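Thrombomodulin (Homo sapiens, PDB 1DX5) acts as an endothelial cell receptor that binds thrombin and serves as its cofactor in activating protein C, here represented by the receptor's EGF-like domains 4 to 6. Local coordinates at residues Thr49-Cys55 / Phe75-Asp79; Asp79-Cys83 / Asn95-Phe100; Ala10-Tyr14 / Pro39-Gln43; Thr99-Cys104 / Gln113-Cys118; Met44-Thr49 / Glu64-Tyr69. One frame throughout, in Å; residues are numbered along the deposited sequence.

Contact 1. Residues Thr49-Cys55 / Phe75-Asp79. With CA (calcium ion), chain N.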
# COMPACT_ATOMS: atom_id res chain seq x y z
N THR E 49 -3.92 7.97 -24.13
CA THR E 49 -2.87 7.47 -23.23
C THR E 49 -2.99 8.18 -21.86
O THR E 49 -2.84 7.57 -20.81
CB THR E 49 -1.46 7.72 -23.84
OG1 THR E 49 -1.22 6.77 -24.88
CG2 THR E 49 -0.36 7.59 -22.78
N ALA E 50 -3.29 9.46 -21.89
CA ALA E 50 -3.42 10.23 -20.67
C ALA E 50 -4.27 11.47 -20.91
O ALA E 50 -4.44 11.91 -22.05
CB ALA E 50 -2.04 10.63 -20.16
N CYS E 51 -4.86 11.96 -19.82
CA CYS E 51 -5.68 13.18 -19.83
C CYS E 51 -5.47 13.75 -18.42
O CYS E 51 -5.15 13.01 -17.50
CB CYS E 51 -7.19 12.85 -19.98
SG CYS E 51 -7.77 12.08 -21.52
N PRO E 52 -5.58 15.07 -18.26
CA PRO E 52 -5.40 15.68 -16.93
C PRO E 52 -6.42 15.10 -15.95
O PRO E 52 -7.54 14.81 -16.33
CB PRO E 52 -5.69 17.16 -17.19
CG PRO E 52 -5.23 17.34 -18.61
CD PRO E 52 -5.79 16.11 -19.29
N ALA E 53 -6.02 14.88 -14.71
CA ALA E 53 -6.93 14.34 -13.71
C ALA E 53 -7.98 15.35 -13.28
O ALA E 53 -7.80 16.56 -13.43
CB ALA E 53 -6.16 13.86 -12.47
N ASP E 54 -9.09 14.85 -12.77
CA ASP E 54 -10.15 15.72 -12.30
C ASP E 54 -9.83 16.03 -10.84
O ASP E 54 -10.15 15.24 -9.95
CB ASP E 54 -11.49 15.01 -12.45
CG ASP E 54 -12.68 15.85 -11.84
OD1 ASP E 54 -12.57 17.08 -11.77
OD2 ASP E 54 -13.68 15.22 -11.45
N CYS E 55 -9.17 17.17 -10.60
CA CYS E 55 -8.80 17.56 -9.24
C CYS E 55 -9.69 18.65 -8.64
O CYS E 55 -10.10 19.59 -9.32
CB CYS E 55 -7.35 18.01 -9.19
SG CYS E 55 -6.21 16.81 -9.95
N PHE E 75 -0.22 15.28 -12.01
CA PHE E 75 -1.65 15.11 -11.79
C PHE E 75 -2.37 14.75 -13.09
O PHE E 75 -3.37 15.35 -13.48
CB PHE E 75 -2.26 16.36 -11.14
CG PHE E 75 -1.64 16.71 -9.81
CD1 PHE E 75 -1.99 16.02 -8.66
CD2 PHE E 75 -0.70 17.73 -9.72
CE1 PHE E 75 -1.41 16.34 -7.44
CE2 PHE E 75 -0.12 18.05 -8.50
CZ PHE E 75 -0.48 17.36 -7.36
N ILE E 76 -1.84 13.72 -13.74
CA ILE E 76 -2.39 13.26 -15.00
C ILE E 76 -2.84 11.82 -14.86
O ILE E 76 -2.19 11.03 -14.20
CB ILE E 76 -1.34 13.33 -16.14
CG1 ILE E 76 -0.86 14.77 -16.29
CG2 ILE E 76 -1.95 12.91 -17.46
CD1 ILE E 76 0.30 14.92 -17.22
N CYS E 77 -3.96 11.50 -15.48
CA CYS E 77 -4.49 10.15 -15.45
C CYS E 77 -3.94 9.42 -16.66
O CYS E 77 -4.15 9.84 -17.80
CB CYS E 77 -6.01 10.18 -15.52
SG CYS E 77 -6.81 10.97 -14.10
N THR E 78 -3.23 8.33 -16.42
CA THR E 78 -2.64 7.56 -17.51
C THR E 78 -3.30 6.17 -17.59
O THR E 78 -3.73 5.60 -16.59
CB THR E 78 -1.10 7.46 -17.35
OG1 THR E 78 -0.54 6.79 -18.49
CG2 THR E 78 -0.74 6.69 -16.12
N ASP E 79 -3.41 5.64 -18.81
CA ASP E 79 -4.04 4.35 -19.03
C ASP E 79 -3.29 3.16 -18.42
O ASP E 79 -2.06 3.09 -18.48
CB ASP E 79 -4.24 4.12 -20.53
CG ASP E 79 -4.89 2.69 -20.87
OD1 ASP E 79 -6.00 2.38 -20.38
OD2 ASP E 79 -4.24 1.92 -21.61
CA CA N . -6.17 0.00 -20.69
O HOH W 1 -5.49 18.04 -13.73
O HOH W 2 -7.63 0.62 -18.86

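Contact 2. Residues Asp79-Cys83 / Asn95-Phe100. With CA (calcium ion), chain N.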
# COMPACT_ATOMS: atom_id res chain seq x y z
N ASP E 79 -3.41 5.64 -18.81
CA ASP E 79 -4.04 4.35 -19.03
C ASP E 79 -3.29 3.16 -18.42
O ASP E 79 -2.06 3.09 -18.48
CB ASP E 79 -4.24 4.12 -20.53
CG ASP E 79 -4.89 2.69 -20.87
OD1 ASP E 79 -6.00 2.38 -20.38
OD2 ASP E 79 -4.24 1.92 -21.61
N ILE E 80 -4.04 2.27 -17.80
CA ILE E 80 -3.48 1.05 -17.24
C ILE E 80 -3.47 0.02 -18.40
O ILE E 80 -4.50 -0.22 -19.02
CB ILE E 80 -4.35 0.49 -16.09
CG1 ILE E 80 -4.39 1.49 -14.94
CG2 ILE E 80 -3.76 -0.85 -15.58
CD1 ILE E 80 -5.34 1.09 -13.81
N ASP E 81 -2.29 -0.50 -18.72
CA ASP E 81 -2.16 -1.48 -19.79
C ASP E 81 -2.36 -2.85 -19.14
O ASP E 81 -1.42 -3.47 -18.66
CB ASP E 81 -0.78 -1.33 -20.46
CG ASP E 81 -0.60 -2.25 -21.75
OD1 ASP E 81 -1.38 -3.21 -21.92
OD2 ASP E 81 0.34 -2.00 -22.54
N GLU E 82 -3.61 -3.29 -19.08
CA GLU E 82 -3.98 -4.56 -18.46
C GLU E 82 -3.34 -5.77 -19.12
O GLU E 82 -3.07 -6.78 -18.46
CB GLU E 82 -5.49 -4.73 -18.45
CG GLU E 82 -6.23 -3.76 -17.54
CD GLU E 82 -6.75 -2.44 -18.30
OE1 GLU E 82 -6.26 -2.14 -19.41
OE2 GLU E 82 -7.64 -1.75 -17.74
N CYS E 83 -3.06 -5.66 -20.41
CA CYS E 83 -2.46 -6.76 -21.13
C CYS E 83 -1.00 -6.92 -20.73
O CYS E 83 -0.57 -8.01 -20.34
CB CYS E 83 -2.60 -6.56 -22.64
SG CYS E 83 -4.31 -6.27 -23.16
N ASN E 95 -5.19 -4.04 -25.45
CA ASN E 95 -5.32 -2.91 -24.55
C ASN E 95 -6.16 -1.81 -25.19
O ASN E 95 -6.18 -1.63 -26.40
CB ASN E 95 -3.92 -2.39 -24.17
CG ASN E 95 -3.96 -1.27 -23.03
OD1 ASN E 95 -4.85 -1.39 -22.18
ND2 ASN E 95 -3.09 -0.29 -23.06
N LEU E 96 -6.92 -1.10 -24.35
CA LEU E 96 -7.76 -0.01 -24.80
C LEU E 96 -7.58 1.14 -23.83
O LEU E 96 -7.08 0.95 -22.71
CB LEU E 96 -9.24 -0.43 -24.79
CG LEU E 96 -9.80 -1.28 -25.93
CD1 LEU E 96 -11.10 -1.95 -25.49
CD2 LEU E 96 -10.04 -0.41 -27.13
N PRO E 97 -7.92 2.37 -24.26
CA PRO E 97 -7.78 3.49 -23.34
C PRO E 97 -8.96 3.42 -22.38
O PRO E 97 -10.10 3.65 -22.78
CB PRO E 97 -7.91 4.71 -24.26
CG PRO E 97 -7.62 4.16 -25.65
CD PRO E 97 -8.27 2.83 -25.61
N GLY E 98 -8.70 3.03 -21.14
CA GLY E 98 -9.78 2.94 -20.16
C GLY E 98 -10.25 1.55 -19.80
O GLY E 98 -10.88 1.35 -18.77
N THR E 99 -9.99 0.59 -20.67
CA THR E 99 -10.37 -0.81 -20.42
C THR E 99 -9.49 -1.72 -21.29
O THR E 99 -8.37 -1.36 -21.64
CB THR E 99 -11.89 -1.04 -20.65
OG1 THR E 99 -12.22 -2.41 -20.39
CG2 THR E 99 -12.30 -0.67 -22.08
N PHE E 100 -9.98 -2.91 -21.62
CA PHE E 100 -9.23 -3.84 -22.45
C PHE E 100 -10.18 -4.84 -23.09
O PHE E 100 -11.30 -5.04 -22.61
CB PHE E 100 -8.18 -4.59 -21.61
CG PHE E 100 -8.79 -5.46 -20.52
CD1 PHE E 100 -9.13 -4.91 -19.28
CD2 PHE E 100 -9.03 -6.82 -20.74
CE1 PHE E 100 -9.69 -5.70 -18.28
CE2 PHE E 100 -9.60 -7.62 -19.75
CZ PHE E 100 -9.93 -7.06 -18.52
CA CA N . -6.17 0.00 -20.69
O HOH W 3 -1.19 -0.66 -24.86
O HOH W 2 -7.63 0.62 -18.86

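Contact 3. Residues Ala10-Tyr14 / Pro39-Gln43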
# COMPACT_ATOMS: atom_id res chain seq x y z
N ALA E 10 -34.44 23.34 -14.20
CA ALA E 10 -33.48 22.24 -14.14
C ALA E 10 -32.43 22.42 -13.05
O ALA E 10 -32.09 23.53 -12.68
CB ALA E 10 -32.81 22.05 -15.50
N ASN E 11 -31.93 21.30 -12.55
CA ASN E 11 -30.92 21.32 -11.51
C ASN E 11 -29.71 20.48 -11.97
O ASN E 11 -29.46 19.39 -11.44
CB ASN E 11 -31.51 20.75 -10.21
CG ASN E 11 -30.62 21.08 -8.92
OD1 ASN E 11 -29.70 21.90 -9.09
ND2 ASN E 11 -30.90 20.50 -7.75
N CYS E 12 -29.01 20.97 -12.98
CA CYS E 12 -27.84 20.28 -13.51
C CYS E 12 -26.59 20.75 -12.78
O CYS E 12 -26.46 21.93 -12.43
CB CYS E 12 -27.67 20.55 -15.00
SG CYS E 12 -29.10 20.09 -16.02
N GLU E 13 -25.65 19.84 -12.60
CA GLU E 13 -24.39 20.16 -11.94
C GLU E 13 -23.56 21.13 -12.76
O GLU E 13 -22.92 22.04 -12.21
CB GLU E 13 -23.57 18.90 -11.73
CG GLU E 13 -22.16 19.17 -11.21
CD GLU E 13 -21.23 17.88 -11.28
OE1 GLU E 13 -21.70 16.80 -10.88
OE2 GLU E 13 -20.08 17.99 -11.74
N TYR E 14 -23.52 20.91 -14.07
CA TYR E 14 -22.73 21.77 -14.93
C TYR E 14 -23.58 22.69 -15.81
O TYR E 14 -23.70 23.87 -15.51
CB TYR E 14 -21.72 20.95 -15.72
CG TYR E 14 -20.68 21.80 -16.42
CD1 TYR E 14 -19.69 22.49 -15.69
CD2 TYR E 14 -20.72 21.98 -17.80
CE1 TYR E 14 -18.77 23.33 -16.33
CE2 TYR E 14 -19.81 22.82 -18.45
CZ TYR E 14 -18.84 23.49 -17.71
OH TYR E 14 -17.94 24.29 -18.37
N PRO E 39 -27.58 11.16 -13.84
CA PRO E 39 -27.66 12.02 -15.04
C PRO E 39 -27.51 13.52 -14.87
O PRO E 39 -27.12 14.21 -15.82
CB PRO E 39 -29.00 11.63 -15.66
CG PRO E 39 -29.77 11.10 -14.50
CD PRO E 39 -28.78 10.32 -13.72
N HIS E 40 -27.75 14.02 -13.66
CA HIS E 40 -27.62 15.44 -13.37
C HIS E 40 -26.18 15.75 -12.95
O HIS E 40 -25.82 16.91 -12.74
CB HIS E 40 -28.60 15.87 -12.27
CG HIS E 40 -29.99 16.12 -12.76
ND1 HIS E 40 -30.82 15.11 -13.20
CD2 HIS E 40 -30.71 17.27 -12.86
CE1 HIS E 40 -31.99 15.63 -13.55
NE2 HIS E 40 -31.95 16.93 -13.35
N ARG E 41 -25.37 14.71 -12.84
CA ARG E 41 -23.98 14.87 -12.44
C ARG E 41 -22.98 14.50 -13.54
O ARG E 41 -23.32 13.83 -14.52
CB ARG E 41 -23.70 14.13 -11.12
CG ARG E 41 -24.32 14.82 -9.90
CD ARG E 41 -24.03 14.08 -8.60
NE ARG E 41 -22.60 13.94 -8.34
CZ ARG E 41 -21.99 12.78 -8.09
NH1 ARG E 41 -22.68 11.65 -8.05
NH2 ARG E 41 -20.68 12.76 -7.90
N CYS E 42 -21.74 14.95 -13.35
CA CYS E 42 -20.65 14.74 -14.29
C CYS E 42 -19.44 13.99 -13.73
O CYS E 42 -19.09 14.12 -12.55
CB CYS E 42 -20.15 16.09 -14.78
SG CYS E 42 -21.45 17.10 -15.55
N GLN E 43 -18.79 13.23 -14.61
CA GLN E 43 -17.59 12.49 -14.26
C GLN E 43 -16.69 12.48 -15.49
O GLN E 43 -17.15 12.38 -16.62
CB GLN E 43 -17.89 11.05 -13.80
CG GLN E 43 -18.54 10.18 -14.86
CD GLN E 43 -18.88 8.70 -14.33
OE1 GLN E 43 -18.62 8.48 -13.14
NE2 GLN E 43 -19.42 7.82 -15.16
O HOH W 4 -19.94 14.78 -9.61
O HOH W 5 -17.98 16.21 -11.16

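Contact 4. Residues Thr99-Cys104 / Gln113-Cys118. Unlike the reference sequence in segment 113-118: Gln-113 (reference His). With CA (calcium ion), chain N.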
# COMPACT_ATOMS: atom_id res chain seq x y z
N THR E 99 -9.99 0.59 -20.67
CA THR E 99 -10.37 -0.81 -20.42
C THR E 99 -9.49 -1.72 -21.29
O THR E 99 -8.37 -1.36 -21.64
CB THR E 99 -11.89 -1.04 -20.65
OG1 THR E 99 -12.22 -2.41 -20.39
CG2 THR E 99 -12.30 -0.67 -22.08
N PHE E 100 -9.98 -2.91 -21.62
CA PHE E 100 -9.23 -3.84 -22.45
C PHE E 100 -10.18 -4.84 -23.09
O PHE E 100 -11.30 -5.04 -22.61
CB PHE E 100 -8.18 -4.59 -21.61
CG PHE E 100 -8.79 -5.46 -20.52
CD1 PHE E 100 -9.13 -4.91 -19.28
CD2 PHE E 100 -9.03 -6.82 -20.74
CE1 PHE E 100 -9.69 -5.70 -18.28
CE2 PHE E 100 -9.60 -7.62 -19.75
CZ PHE E 100 -9.93 -7.06 -18.52
N GLU E 101 -9.75 -5.44 -24.20
CA GLU E 101 -10.56 -6.47 -24.86
C GLU E 101 -9.91 -7.83 -24.63
O GLU E 101 -8.71 -8.02 -24.87
CB GLU E 101 -10.69 -6.22 -26.35
CG GLU E 101 -11.71 -7.14 -26.99
CD GLU E 101 -11.56 -7.23 -28.58
OE1 GLU E 101 -10.53 -6.78 -29.11
OE2 GLU E 101 -12.48 -7.76 -29.23
N CYS E 102 -10.70 -8.78 -24.13
CA CYS E 102 -10.20 -10.11 -23.85
C CYS E 102 -10.92 -11.10 -24.74
O CYS E 102 -12.15 -11.17 -24.75
CB CYS E 102 -10.42 -10.44 -22.37
SG CYS E 102 -9.62 -11.98 -21.79
N ILE E 103 -10.15 -11.78 -25.59
CA ILE E 103 -10.71 -12.78 -26.48
C ILE E 103 -10.60 -14.14 -25.78
O ILE E 103 -9.52 -14.54 -25.33
CB ILE E 103 -9.99 -12.84 -27.86
CG1 ILE E 103 -10.36 -11.62 -28.72
CG2 ILE E 103 -10.41 -14.09 -28.61
CD1 ILE E 103 -9.68 -10.35 -28.35
N CYS E 104 -11.74 -14.82 -25.68
CA CYS E 104 -11.77 -16.13 -25.03
C CYS E 104 -12.30 -17.22 -25.95
O CYS E 104 -13.21 -16.99 -26.74
CB CYS E 104 -12.61 -16.05 -23.75
SG CYS E 104 -12.04 -14.74 -22.63
N GLN E 113 -14.66 -10.12 -25.25
CA GLN E 113 -15.19 -9.51 -24.04
C GLN E 113 -14.49 -8.19 -23.73
O GLN E 113 -13.28 -8.07 -23.89
CB GLN E 113 -15.00 -10.43 -22.83
CG GLN E 113 -15.45 -11.85 -23.02
CD GLN E 113 -15.03 -12.77 -21.77
OE1 GLN E 113 -15.92 -13.03 -20.98
NE2 GLN E 113 -13.76 -13.14 -21.62
N ILE E 114 -15.25 -7.22 -23.25
CA ILE E 114 -14.70 -5.92 -22.88
C ILE E 114 -14.60 -5.77 -21.36
O ILE E 114 -15.60 -5.87 -20.64
CB ILE E 114 -15.54 -4.75 -23.47
CG1 ILE E 114 -15.09 -4.42 -24.90
CG2 ILE E 114 -15.34 -3.48 -22.66
CD1 ILE E 114 -15.07 -5.55 -25.83
N GLY E 115 -13.38 -5.55 -20.87
CA GLY E 115 -13.16 -5.34 -19.45
C GLY E 115 -13.26 -6.53 -18.51
O GLY E 115 -13.13 -6.36 -17.30
N THR E 116 -13.51 -7.72 -19.05
CA THR E 116 -13.62 -8.92 -18.22
C THR E 116 -12.72 -10.05 -18.71
O THR E 116 -12.32 -10.09 -19.88
CB THR E 116 -15.07 -9.45 -18.13
OG1 THR E 116 -15.60 -9.64 -19.44
CG2 THR E 116 -15.95 -8.48 -17.37
N ASP E 117 -12.41 -10.97 -17.80
CA ASP E 117 -11.57 -12.12 -18.10
C ASP E 117 -12.42 -13.29 -18.61
O ASP E 117 -13.64 -13.19 -18.68
CB ASP E 117 -10.82 -12.52 -16.82
CG ASP E 117 -9.60 -13.51 -17.10
OD1 ASP E 117 -9.35 -13.85 -18.27
OD2 ASP E 117 -8.91 -13.88 -16.13
N CYS E 118 -11.76 -14.38 -18.96
CA CYS E 118 -12.42 -15.59 -19.45
C CYS E 118 -13.00 -16.39 -18.28
O CYS E 118 -14.14 -16.89 -18.42
CB CYS E 118 -11.43 -16.47 -20.23
SG CYS E 118 -10.54 -15.63 -21.57
OXT CYS E 118 -12.30 -16.52 -17.25
CA CA N . -6.17 0.00 -20.69
O HOH W 2 -7.63 0.62 -18.86

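Contact 5. Residues Met44-Thr49 / Glu64-Tyr69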
# COMPACT_ATOMS: atom_id res chain seq x y z
N MET E 44 -15.40 12.61 -15.24
CA MET E 44 -14.36 12.63 -16.25
C MET E 44 -14.26 11.34 -17.09
O MET E 44 -14.52 10.25 -16.60
CB MET E 44 -13.02 12.86 -15.54
CG MET E 44 -11.80 12.80 -16.42
SD MET E 44 -10.27 12.62 -15.48
CE MET E 44 -9.17 12.28 -16.80
N PHE E 45 -13.84 11.50 -18.34
CA PHE E 45 -13.60 10.37 -19.23
C PHE E 45 -12.29 10.63 -19.95
O PHE E 45 -11.78 11.75 -19.93
CB PHE E 45 -14.78 10.12 -20.21
CG PHE E 45 -14.90 11.13 -21.34
CD1 PHE E 45 -14.02 11.12 -22.42
CD2 PHE E 45 -15.94 12.05 -21.35
CE1 PHE E 45 -14.16 12.01 -23.48
CE2 PHE E 45 -16.10 12.95 -22.41
CZ PHE E 45 -15.20 12.93 -23.48
N CYS E 46 -11.68 9.59 -20.51
CA CYS E 46 -10.44 9.73 -21.26
C CYS E 46 -10.38 8.59 -22.28
O CYS E 46 -10.71 7.46 -21.97
CB CYS E 46 -9.21 9.68 -20.34
SG CYS E 46 -7.61 10.09 -21.15
N ASN E 47 -10.01 8.91 -23.52
CA ASN E 47 -9.91 7.88 -24.56
C ASN E 47 -8.52 7.86 -25.19
O ASN E 47 -8.34 7.33 -26.28
CB ASN E 47 -10.95 8.11 -25.66
CG ASN E 47 -12.44 8.14 -25.09
OD1 ASN E 47 -12.86 7.08 -24.62
ND2 ASN E 47 -13.15 9.25 -25.18
N GLN E 48 -7.54 8.36 -24.45
CA GLN E 48 -6.15 8.44 -24.92
C GLN E 48 -5.22 7.83 -23.89
O GLN E 48 -5.66 7.24 -22.92
CB GLN E 48 -5.76 9.90 -25.11
CG GLN E 48 -6.62 10.65 -26.10
CD GLN E 48 -6.22 12.19 -26.14
OE1 GLN E 48 -7.14 12.98 -26.01
NE2 GLN E 48 -4.93 12.54 -26.24
N THR E 49 -3.92 7.97 -24.13
CA THR E 49 -2.87 7.47 -23.23
C THR E 49 -2.99 8.18 -21.86
O THR E 49 -2.84 7.57 -20.81
CB THR E 49 -1.46 7.72 -23.84
OG1 THR E 49 -1.22 6.77 -24.88
CG2 THR E 49 -0.36 7.59 -22.78
N GLU E 64 -9.30 12.72 -9.21
CA GLU E 64 -10.07 11.57 -9.68
C GLU E 64 -9.63 11.19 -11.09
O GLU E 64 -9.20 12.03 -11.87
CB GLU E 64 -11.57 11.89 -9.74
CG GLU E 64 -12.18 12.51 -8.49
CD GLU E 64 -12.21 11.50 -7.23
OE1 GLU E 64 -12.41 10.28 -7.44
OE2 GLU E 64 -12.05 11.99 -6.10
N CYS E 65 -9.75 9.91 -11.41
CA CYS E 65 -9.41 9.39 -12.73
C CYS E 65 -10.50 8.43 -13.11
O CYS E 65 -11.09 7.81 -12.23
CB CYS E 65 -8.09 8.60 -12.71
SG CYS E 65 -6.59 9.60 -12.60
N PRO E 66 -10.79 8.30 -14.42
CA PRO E 66 -11.84 7.35 -14.81
C PRO E 66 -11.36 5.92 -14.60
O PRO E 66 -10.19 5.69 -14.30
CB PRO E 66 -12.06 7.67 -16.29
CG PRO E 66 -10.79 8.29 -16.73
CD PRO E 66 -10.35 9.12 -15.56
N GLU E 67 -12.28 4.96 -14.67
CA GLU E 67 -11.92 3.55 -14.50
C GLU E 67 -10.91 3.19 -15.59
O GLU E 67 -11.03 3.67 -16.72
CB GLU E 67 -13.16 2.67 -14.65
CG GLU E 67 -14.24 2.91 -13.60
N GLY E 68 -9.92 2.37 -15.24
CA GLY E 68 -8.91 1.96 -16.21
C GLY E 68 -7.73 2.92 -16.31
O GLY E 68 -6.81 2.70 -17.10
N TYR E 69 -7.78 4.00 -15.54
CA TYR E 69 -6.71 5.00 -15.53
C TYR E 69 -6.18 5.13 -14.11
O TYR E 69 -6.87 4.83 -13.16
CB TYR E 69 -7.23 6.36 -16.02
CG TYR E 69 -7.42 6.44 -17.51
CD1 TYR E 69 -8.58 5.99 -18.11
CD2 TYR E 69 -6.40 6.95 -18.33
CE1 TYR E 69 -8.74 6.04 -19.50
CE2 TYR E 69 -6.55 7.00 -19.71
CZ TYR E 69 -7.71 6.54 -20.28
OH TYR E 69 -7.85 6.57 -21.63

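Contact 1. Residues Thr49-Cys55 / Phe75-Asp79
Two antiparallel strands of the fifth EGF-like domain pair here, the central two in a four-stranded sheet. The short axes of 50-52 and 76-79 run 4.6 Å apart at 163°. Phe-75 enters the pair through its backbone: its O accepts from Ala-53 N at 3.0 Å. Phe-75 and Ile-76 both face Asp-72, which makes a G1 beta bulge. The Phe-75 ring leads away, but Cys-55 SG lies 5.3 Å from its centroid, an oblique sulfur-aromatic contact. Ile-76 sits opposite Pro-52 in a non-hydrogen-bonded pair, and its CG2 packs 3.5 Å from Ala-50 CB. Cys-77 and Cys-51 form the hydrogen-bonded pair. Cys-77 N gives to Cys-51 O at 2.8 Å, and Cys-51 N gives to Cys-77 O at 3.0 Å. Their side chains share a face but bond to other partners, Cys-77 to Cys-65 and Cys-51 to Cys-46. Cys-77 SG also touches Ala-53 CB at 3.4 Å. Thr-78 pairs with Ala-50, and their side chains share the face away from Cys-51 and Cys-77. An aromatic side chain of the thrombin heavy chain packs on Thr-78. Asp-79 ends the ladder and starts the calcium site. Its carboxylate binds calcium and accepts from Gly-98 N, while its backbone stays with the strand: Asp-79 N donates to Thr-49 O at 2.8 Å.

Contact 2. Residues Asp79-Cys83 / Asn95-Phe100
This is the calcium site of a calcium-binding EGF-like domain, the sixth in thrombomodulin. The segments 79-83 and 95-100 close round one ion from two sides. Asp-79 supplies both carboxylate oxygens, OD1 at 2.4 Å and OD2 at 2.9 Å from the calcium. The same oxygens tie down the other segment: Gly-98 N donates to Asp-79 OD1 at 2.9 Å, almost straight, and Asn-95 ND2 donates to Asp-79 OD2 at 2.9 Å. At the backbone angles of Gly-98 a CB would jam against the O of Pro-97, which calls for glycine. Ile-80 gives its backbone O to the metal at 2.4 Å. Its side chain turns instead to Ile-70 and to an aromatic side chain of the thrombin heavy chain. Asp-81 binds no metal. It is the N-cap of helix 82-85: its OD1 accepts from Glu-84 N and weakly from Cys-83 N. Glu-82 adds OE1 at 2.5 Å from the ion, and its CG rests 3.6 Å from Phe-100 CD1. Ile-80 O and Glu-82 OE1, both ligands, are 2.6 Å apart. Cys-83, in a disulfide with Cys-93, brings its SG within 3.3 Å of Asn-95 N. From 95-100 the ion takes Asn-95 OD1 at 2.4 Å, Leu-96 O at 2.4 Å and Thr-99 O at 2.8 Å, and a water completes the shell at 2.4 Å.

Contact 3. Residues Ala10-Tyr14 / Pro39-Gln43
Glu-13 carries most of the polar bonding between these two segments of the fourth EGF-like domain. Its backbone N donates to His-40 O at 2.9 Å. Its side chain reaches on to Cys-42, and Glu-13 OE1 accepts from Cys-42 N at 3.1 Å. One residue thus satisfies two backbone groups across the gap. The charge of the carboxylate is shared more loosely. Arg-41 NE lies 3.9 Å from Glu-13 OE1, a long salt bridge, and Arg-41 NH1 has a second, weak ion pair with Glu-38. Two waters bridge the carboxylate to Cys-42 O. Water 4 is 3.0 Å from Glu-13 OE1 and 3.1 Å from Cys-42 O, with a weak bond from Arg-41 NH2. Water 5 lies 2.8 Å from Glu-13 OE2 and 2.7 Å from Cys-42 O. His-40 NE2 is hydrogen-bonded to Tyr-24 OH. Sulfur contacts flank the polar groups. Cys-12 SG is 5.2 Å from the His-40 ring centroid, in an oblique contact, and Tyr-14 CB meets Cys-42 SG at 3.9 Å. Disulfides Cys-12 to Cys-26 and Cys-28 to Cys-42 tie both segments to the rest of the domain. Two hydrogen bonds that use backbone groups make the direct link, and the exposed carboxylate is shared with water and a long ion pair.

Contact 4. Residues Thr99-Cys104 / Gln113-Cys118
Three backbone hydrogen bonds join these segments. Cys-102 N gives to Gln-113 O at 2.7 Å, and Gln-113 N returns one to Cys-102 O at 2.8 Å, so the two form a hydrogen-bonded antiparallel pair. Further along, Gly-115 N donates to Phe-100 O at 2.8 Å. Gln-113 differs from the reference sequence, which has His. Thr-99 O, at the start of the segment, binds the calcium at 2.8 Å. The C-terminal end is braced by Asp-117 OD1, which accepts from Cys-118 N at 2.6 Å and from Ser-90 N. A covalent link closes the loop: Cys-104 SG and Cys-118 SG are bonded at 2.0 Å, with chi3 of -85°. Cys-102 SG, itself bonded to Cys-89, packs 3.8 Å from Cys-118 SG. Apolar contacts lie around this ladder. Glu-101 CG meets Ile-114 CD1 at 3.9 Å, on the face the two side chains share. Gly-115 CA sits over the Phe-100 ring, 3.9 Å from its centroid, a CH-pi contact. Gly-115 has a positive phi, and a CB there would lie close to Thr-99 OG1. Strands 100-103 and 112-114 make a beta hairpin whose C-terminal tail folds back to a disulfide, as in the C-terminal part of an EGF-like domain.

Contact 5. Residues Met44-Thr49 / Glu64-Tyr69
Pro-66 and Tyr-69 are the two bumps that 64-69 presents to 44-49. Both belong to a type II beta turn, with Tyr-69 N bonded to Pro-66 O at 3.2 Å. The turn carries the chain past Glu-67 to Gly-68; the positive phi of Gly-68 suits glycine. The Pro-66 ring fits between Met-44 and Cys-46. Met-44 SD is 3.5 Å from Pro-66 CD, and Cys-46 CB is 4.2 Å from Pro-66 CG. The extended Met-44 side chain also runs toward Cys-51 and Cys-77 of the neighbouring sheet. Tyr-69 fills the hollow formed where 46-49 bends. Cys-46 CB lies over the face of its ring, 3.9 Å from the centroid, a CH-pi contact. Cys-46 SG is 4.2 Å from the same centroid, but obliquely. Gln-48 O and Thr-49 O meet the edge of the ring. The tip of Tyr-69 is tied down: its OH donates to Gln-48 O at 2.6 Å. Glu-64 points its carboxylate away to a polar side chain of the thrombin heavy chain. Without a strand pair here, these loops of the fifth EGF-like domain are joined by sulfur, proline and aromatic surfaces, and the hydrogen bond from Tyr-69 OH to Gln-48 O fixes where the tyrosine ends.

How the contacts relate
Contacts 1 and 5 lie in the fifth EGF-like domain, contacts 2 and 4 in the sixth, and contact 3 in the fourth. Contacts 1 and 2 are partly buried; the other three are surface contacts. Contacts 1 and 5 share Thr-49 and are stitched together by the disulfides Cys-46 to Cys-51 and Cys-65 to Cys-77. Contacts 1 and 2 share Asp-79, which passes from strand to metal site. Contacts 2 and 4 share Thr-99 and Phe-100. Backbone ladders dominate contacts 1 and 4, and metal coordination contact 2; contact 5 rests mainly on apolar and sulfur-aromatic loop packing. Water-rich contact 3 is farthest from contact 4, about 31 Å between centres.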